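Local coordinates for acid phosphatase (Bacillus anthracis, PDB 2I33), which probably hydrolyses phosphate monoesters at acidic pH, as a magnesium-dependent class C acid phosphatase of the HAD superfamily, at residues L21-T29 with I213-D221. Numbering follows the deposited sequence.
Sequences LMADLWYQT and IFPNPMYGD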
ATOM      1  N   LEU A  21     -13.625   1.624   8.698  1.00 26.17           N
ATOM      2  CA  LEU A  21     -12.914   1.385   9.933  1.00 26.85           C
ATOM      3  C   LEU A  21     -11.630   0.598   9.747  1.00 26.13           C
ATOM      4  O   LEU A  21     -10.570   1.053  10.178  1.00 28.01           O
ATOM      5  CB  LEU A  21     -13.812   0.741  10.963  1.00 26.86           C
ATOM      6  CG  LEU A  21     -13.331   0.997  12.382  1.00 30.18           C
ATOM      7  CD1 LEU A  21     -14.478   0.840  13.382  1.00 31.64           C
ATOM      8  CD2 LEU A  21     -12.186   0.102  12.726  1.00 31.64           C
ATOM      9  N   MET A  22     -11.692  -0.545   9.073  1.00 26.32           N
ATOM     10  CA  MET A  22     -10.481  -1.348   8.893  1.00 25.99           C
ATOM     11  C   MET A  22      -9.413  -0.624   8.073  1.00 26.10           C
ATOM     12  O   MET A  22      -8.227  -0.655   8.398  1.00 26.35           O
ATOM     13  CB  MET A  22     -10.832  -2.666   8.227  1.00 26.80           C
ATOM     14  CG  MET A  22     -11.509  -3.578   9.161  1.00 28.10           C
ATOM     15  SD  MET A  22     -10.437  -4.059  10.531  1.00 29.95           S
ATOM     16  CE  MET A  22      -9.557  -5.417   9.782  1.00 31.84           C
ATOM     17  N   ALA A  23      -9.833   0.033   7.001  1.00 25.96           N
ATOM     18  CA  ALA A  23      -8.878   0.810   6.206  1.00 26.46           C
ATOM     19  C   ALA A  23      -8.159   1.847   7.078  1.00 26.61           C
ATOM     20  O   ALA A  23      -6.931   2.006   6.996  1.00 27.72           O
ATOM     21  CB  ALA A  23      -9.570   1.483   5.087  1.00 26.89           C
ATOM     22  N   ASP A  24      -8.933   2.542   7.905  1.00 25.69           N
ATOM     23  CA  ASP A  24      -8.388   3.599   8.768  1.00 26.72           C
ATOM     24  C   ASP A  24      -7.478   3.013   9.817  1.00 26.66           C
ATOM     25  O   ASP A  24      -6.399   3.546  10.096  1.00 26.93           O
ATOM     26  CB  ASP A  24      -9.514   4.332   9.494  1.00 27.01           C
ATOM     27  CG  ASP A  24     -10.344   5.198   8.592  1.00 27.26           C
ATOM     28  OD1 ASP A  24     -10.011   5.357   7.398  1.00 28.38           O
ATOM     29  OD2 ASP A  24     -11.359   5.731   9.094  1.00 29.16           O
ATOM     30  N   LEU A  25      -7.907   1.898  10.371  1.00 26.31           N
ATOM     31  CA  LEU A  25      -7.169   1.239  11.432  1.00 26.40           C
ATOM     32  C   LEU A  25      -5.822   0.731  10.897  1.00 27.00           C
ATOM     33  O   LEU A  25      -4.794   0.885  11.528  1.00 27.91           O
ATOM     34  CB  LEU A  25      -8.007   0.092  11.960  1.00 26.81           C
ATOM     35  CG  LEU A  25      -7.464  -0.617  13.181  1.00 28.34           C
ATOM     36  CD1 LEU A  25      -7.312   0.311  14.371  1.00 28.76           C
ATOM     37  CD2 LEU A  25      -8.417  -1.703  13.484  1.00 28.06           C
ATOM     38  N   TRP A  26      -5.841   0.148   9.703  1.00 27.01           N
ATOM     39  CA  TRP A  26      -4.604  -0.270   9.041  1.00 25.98           C
ATOM     40  C   TRP A  26      -3.679   0.936   8.859  1.00 26.38           C
ATOM     41  O   TRP A  26      -2.483   0.917   9.143  1.00 26.57           O
ATOM     42  CB  TRP A  26      -4.900  -0.857   7.650  1.00 26.34           C
ATOM     43  CG  TRP A  26      -3.693  -1.337   6.933  1.00 25.82           C
ATOM     44  CD1 TRP A  26      -3.031  -2.524   7.113  1.00 26.41           C
ATOM     45  CD2 TRP A  26      -2.988  -0.646   5.904  1.00 26.55           C
ATOM     46  NE1 TRP A  26      -1.958  -2.603   6.257  1.00 26.57           N
ATOM     47  CE2 TRP A  26      -1.925  -1.468   5.494  1.00 25.68           C
ATOM     48  CE3 TRP A  26      -3.155   0.589   5.292  1.00 27.34           C
ATOM     49  CZ2 TRP A  26      -1.045  -1.110   4.508  1.00 27.42           C
ATOM     50  CZ3 TRP A  26      -2.284   0.946   4.292  1.00 27.41           C
ATOM     51  CH2 TRP A  26      -1.212   0.110   3.928  1.00 27.32           C
ATOM     52  N   TYR A  27      -4.242   1.989   8.318  1.00 25.74           N
ATOM     53  CA  TYR A  27      -3.416   3.139   7.982  1.00 26.57           C
ATOM     54  C   TYR A  27      -2.788   3.737   9.247  1.00 27.05           C
ATOM     55  O   TYR A  27      -1.612   4.148   9.250  1.00 28.61           O
ATOM     56  CB  TYR A  27      -4.274   4.179   7.302  1.00 26.49           C
ATOM     57  CG  TYR A  27      -3.422   5.249   6.683  1.00 26.47           C
ATOM     58  CD1 TYR A  27      -2.903   5.091   5.415  1.00 27.21           C
ATOM     59  CD2 TYR A  27      -3.122   6.409   7.367  1.00 26.43           C
ATOM     60  CE1 TYR A  27      -2.085   6.079   4.822  1.00 25.98           C
ATOM     61  CE2 TYR A  27      -2.295   7.387   6.786  1.00 26.73           C
ATOM     62  CZ  TYR A  27      -1.769   7.212   5.535  1.00 27.33           C
ATOM     63  OH  TYR A  27      -0.978   8.181   4.955  1.00 30.11           O
ATOM     64  N   GLN A  28      -3.564   3.781  10.328  1.00 28.18           N
ATOM     65  CA  GLN A  28      -3.102   4.385  11.570  1.00 29.15           C
ATOM     66  C   GLN A  28      -2.188   3.539  12.415  1.00 30.26           C
ATOM     67  O   GLN A  28      -1.380   4.080  13.184  1.00 32.27           O
ATOM     68  CB  GLN A  28      -4.294   4.759  12.440  1.00 29.66           C
ATOM     69  CG  GLN A  28      -4.982   5.954  11.948  1.00 32.95           C
ATOM     70  CD  GLN A  28      -5.714   6.698  13.045  1.00 36.91           C
ATOM     71  OE1 GLN A  28      -6.500   6.114  13.798  1.00 37.38           O
ATOM     72  NE2 GLN A  28      -5.446   7.985  13.158  1.00 36.11           N
ATOM     73  N   THR A  29      -2.331   2.228  12.333  1.00 28.41           N
ATOM     74  CA  THR A  29      -1.636   1.360  13.266  1.00 28.89           C
ATOM     75  C   THR A  29      -0.694   0.374  12.612  1.00 27.88           C
ATOM     76  O   THR A  29       0.197  -0.125  13.296  1.00 28.26           O
ATOM     77  CB  THR A  29      -2.588   0.576  14.201  1.00 28.99           C
ATOM     78  OG1 THR A  29      -3.256  -0.433  13.455  1.00 27.93           O
ATOM     79  CG2 THR A  29      -3.621   1.484  14.859  1.00 28.81           C
ATOM     80  N   ILE A 213       4.391   5.585  -5.511  1.00 28.28           N
ATOM     81  CA  ILE A 213       3.041   5.502  -4.954  1.00 27.82           C
ATOM     82  C   ILE A 213       3.052   5.009  -3.525  1.00 28.03           C
ATOM     83  O   ILE A 213       3.890   4.184  -3.165  1.00 27.42           O
ATOM     84  CB  ILE A 213       2.125   4.635  -5.848  1.00 28.54           C
ATOM     85  CG1 ILE A 213       0.679   4.663  -5.334  1.00 30.54           C
ATOM     86  CG2 ILE A 213       2.700   3.247  -6.052  1.00 29.00           C
ATOM     87  CD1 ILE A 213      -0.305   4.488  -6.373  1.00 34.38           C
ATOM     88  N   PHE A 214       2.121   5.569  -2.735  1.00 27.22           N
ATOM     89  CA  PHE A 214       1.891   5.245  -1.337  1.00 27.03           C
ATOM     90  C   PHE A 214       0.471   4.723  -1.128  1.00 27.44           C
ATOM     91  O   PHE A 214      -0.455   5.084  -1.837  1.00 26.68           O
ATOM     92  CB  PHE A 214       2.143   6.461  -0.476  1.00 27.88           C
ATOM     93  CG  PHE A 214       3.565   6.919  -0.553  1.00 26.66           C
ATOM     94  CD1 PHE A 214       4.531   6.264   0.151  1.00 26.88           C
ATOM     95  CD2 PHE A 214       3.937   7.964  -1.350  1.00 30.76           C
ATOM     96  CE1 PHE A 214       5.875   6.618   0.070  1.00 27.17           C
ATOM     97  CE2 PHE A 214       5.266   8.345  -1.423  1.00 29.92           C
ATOM     98  CZ  PHE A 214       6.232   7.655  -0.716  1.00 28.26           C
ATOM     99  N   PRO A 215       0.312   3.865  -0.121  1.00 26.72           N
ATOM    100  CA  PRO A 215      -1.015   3.236   0.083  1.00 26.87           C
ATOM    101  C   PRO A 215      -2.000   4.057   0.882  1.00 27.90           C
ATOM    102  O   PRO A 215      -1.751   4.407   2.031  1.00 29.72           O
ATOM    103  CB  PRO A 215      -0.648   1.972   0.862  1.00 27.51           C
ATOM    104  CG  PRO A 215       0.524   2.451   1.721  1.00 27.11           C
ATOM    105  CD  PRO A 215       1.341   3.285   0.765  1.00 27.11           C
ATOM    106  N   ASN A 216      -3.167   4.295   0.308  1.00 27.55           N
ATOM    107  CA  ASN A 216      -4.242   4.999   0.988  1.00 26.79           C
ATOM    108  C   ASN A 216      -5.592   4.347   0.688  1.00 27.98           C
ATOM    109  O   ASN A 216      -6.311   4.722  -0.237  1.00 27.99           O
ATOM    110  CB  ASN A 216      -4.284   6.463   0.571  1.00 26.91           C
ATOM    111  CG  ASN A 216      -5.412   7.210   1.252  1.00 27.77           C
ATOM    112  OD1 ASN A 216      -6.130   6.604   2.090  1.00 29.08           O
ATOM    113  ND2 ASN A 216      -5.577   8.484   0.921  1.00 30.07           N
ATOM    114  N   PRO A 217      -5.942   3.356   1.498  1.00 27.60           N
ATOM    115  CA  PRO A 217      -7.240   2.703   1.354  1.00 27.68           C
ATOM    116  C   PRO A 217      -8.381   3.423   2.037  1.00 28.26           C
ATOM    117  O   PRO A 217      -9.482   2.862   2.093  1.00 29.44           O
ATOM    118  CB  PRO A 217      -7.012   1.353   2.041  1.00 28.67           C
ATOM    119  CG  PRO A 217      -6.056   1.698   3.104  1.00 28.50           C
ATOM    120  CD  PRO A 217      -5.134   2.735   2.566  1.00 28.38           C
ATOM    121  N   MET A 218      -8.117   4.599   2.605  1.00 28.06           N
ATOM    122  CA  MET A 218      -9.135   5.310   3.379  1.00 28.32           C
ATOM    123  C   MET A 218     -10.084   6.101   2.491  1.00 28.23           C
ATOM    124  O   MET A 218     -11.280   6.243   2.780  1.00 27.90           O
ATOM    125  CB  MET A 218      -8.471   6.279   4.348  1.00 28.57           C
ATOM    126  CG  MET A 218      -7.556   5.602   5.392  1.00 29.78           C
ATOM    127  SD  MET A 218      -6.918   6.808   6.525  1.00 29.72           S
ATOM    128  CE  MET A 218      -5.719   7.626   5.446  1.00 32.93           C
ATOM    129  N   TYR A 219      -9.514   6.662   1.447  1.00 27.19           N
ATOM    130  CA  TYR A 219     -10.213   7.604   0.603  1.00 27.25           C
ATOM    131  C   TYR A 219      -9.373   7.903  -0.639  1.00 27.86           C
ATOM    132  O   TYR A 219      -8.192   7.558  -0.713  1.00 27.81           O
ATOM    133  CB  TYR A 219     -10.508   8.895   1.368  1.00 28.14           C
ATOM    134  CG  TYR A 219      -9.278   9.741   1.540  1.00 29.05           C
ATOM    135  CD1 TYR A 219      -8.542   9.719   2.695  1.00 28.60           C
ATOM    136  CD2 TYR A 219      -8.828  10.555   0.506  1.00 28.71           C
ATOM    137  CE1 TYR A 219      -7.433  10.498   2.858  1.00 27.82           C
ATOM    138  CE2 TYR A 219      -7.670  11.317   0.643  1.00 31.83           C
ATOM    139  CZ  TYR A 219      -6.965  11.282   1.814  1.00 32.00           C
ATOM    140  OH  TYR A 219      -5.831  12.052   1.920  1.00 32.25           O
ATOM    141  N   GLY A 220      -9.998   8.585  -1.583  1.00 27.60           N
ATOM    142  CA  GLY A 220      -9.304   9.030  -2.763  1.00 28.20           C
ATOM    143  C   GLY A 220     -10.122   8.876  -4.007  1.00 27.42           C
ATOM    144  O   GLY A 220     -11.346   8.612  -3.967  1.00 25.38           O
ATOM    145  N   ASP A 221      -9.432   9.059  -5.124  1.00 28.18           N
ATOM    146  CA  ASP A 221     -10.063   8.912  -6.431  1.00 27.69           C
ATOM    147  C   ASP A 221     -10.532   7.495  -6.736  1.00 26.52           C
ATOM    148  O   ASP A 221     -11.452   7.307  -7.513  1.00 26.51           O
ATOM    149  CB  ASP A 221      -9.140   9.381  -7.551  1.00 29.13           C
ATOM    150  CG  ASP A 221      -9.081  10.886  -7.663  1.00 30.82           C
ATOM    151  OD1 ASP A 221      -9.519  11.597  -6.728  1.00 34.80           O
ATOM    152  OD2 ASP A 221      -8.563  11.357  -8.694  1.00 32.55           O
TER
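The methyl group of M218 lies over one face of the Y27 ring, CE being 3.5 Å from the ring centroid and 13° off its normal, a CH-pi contact within a wider Met-aromatic one. The same ring receives P215 O at its edge, in its plane, 3.3 Å from CE1. The W26 indole is likewise met at its edge, where P215 CB comes to 3.6 Å from CH2, while P217 CD lies 3.8 Å from CZ3, the two side chains crossing at about a right angle. With chi2 extended (-177°), the M218 chain turns at chi3 (-73°), which lays the methyl over the ring centre. On the way its CG passes D24 OD1 at 3.2 Å. A23 CB comes to 3.3 Å from P217 O, a buried carbonyl without a polar partner. N216 makes an Asx turn, its OD1 accepting from M218 N, and its ND2 is hydrogen-bonded to D180, a magnesium ligand. Y27 OH is hydrogen-bonded to Y37 OH. Apolar and aromatic contacts thus carry most of the join between helix 21-29 and the loop after strand 211-213, with oxygens set against carbon, consistent with a helix that covers the loop beside the magnesium site without entering the metal's coordination.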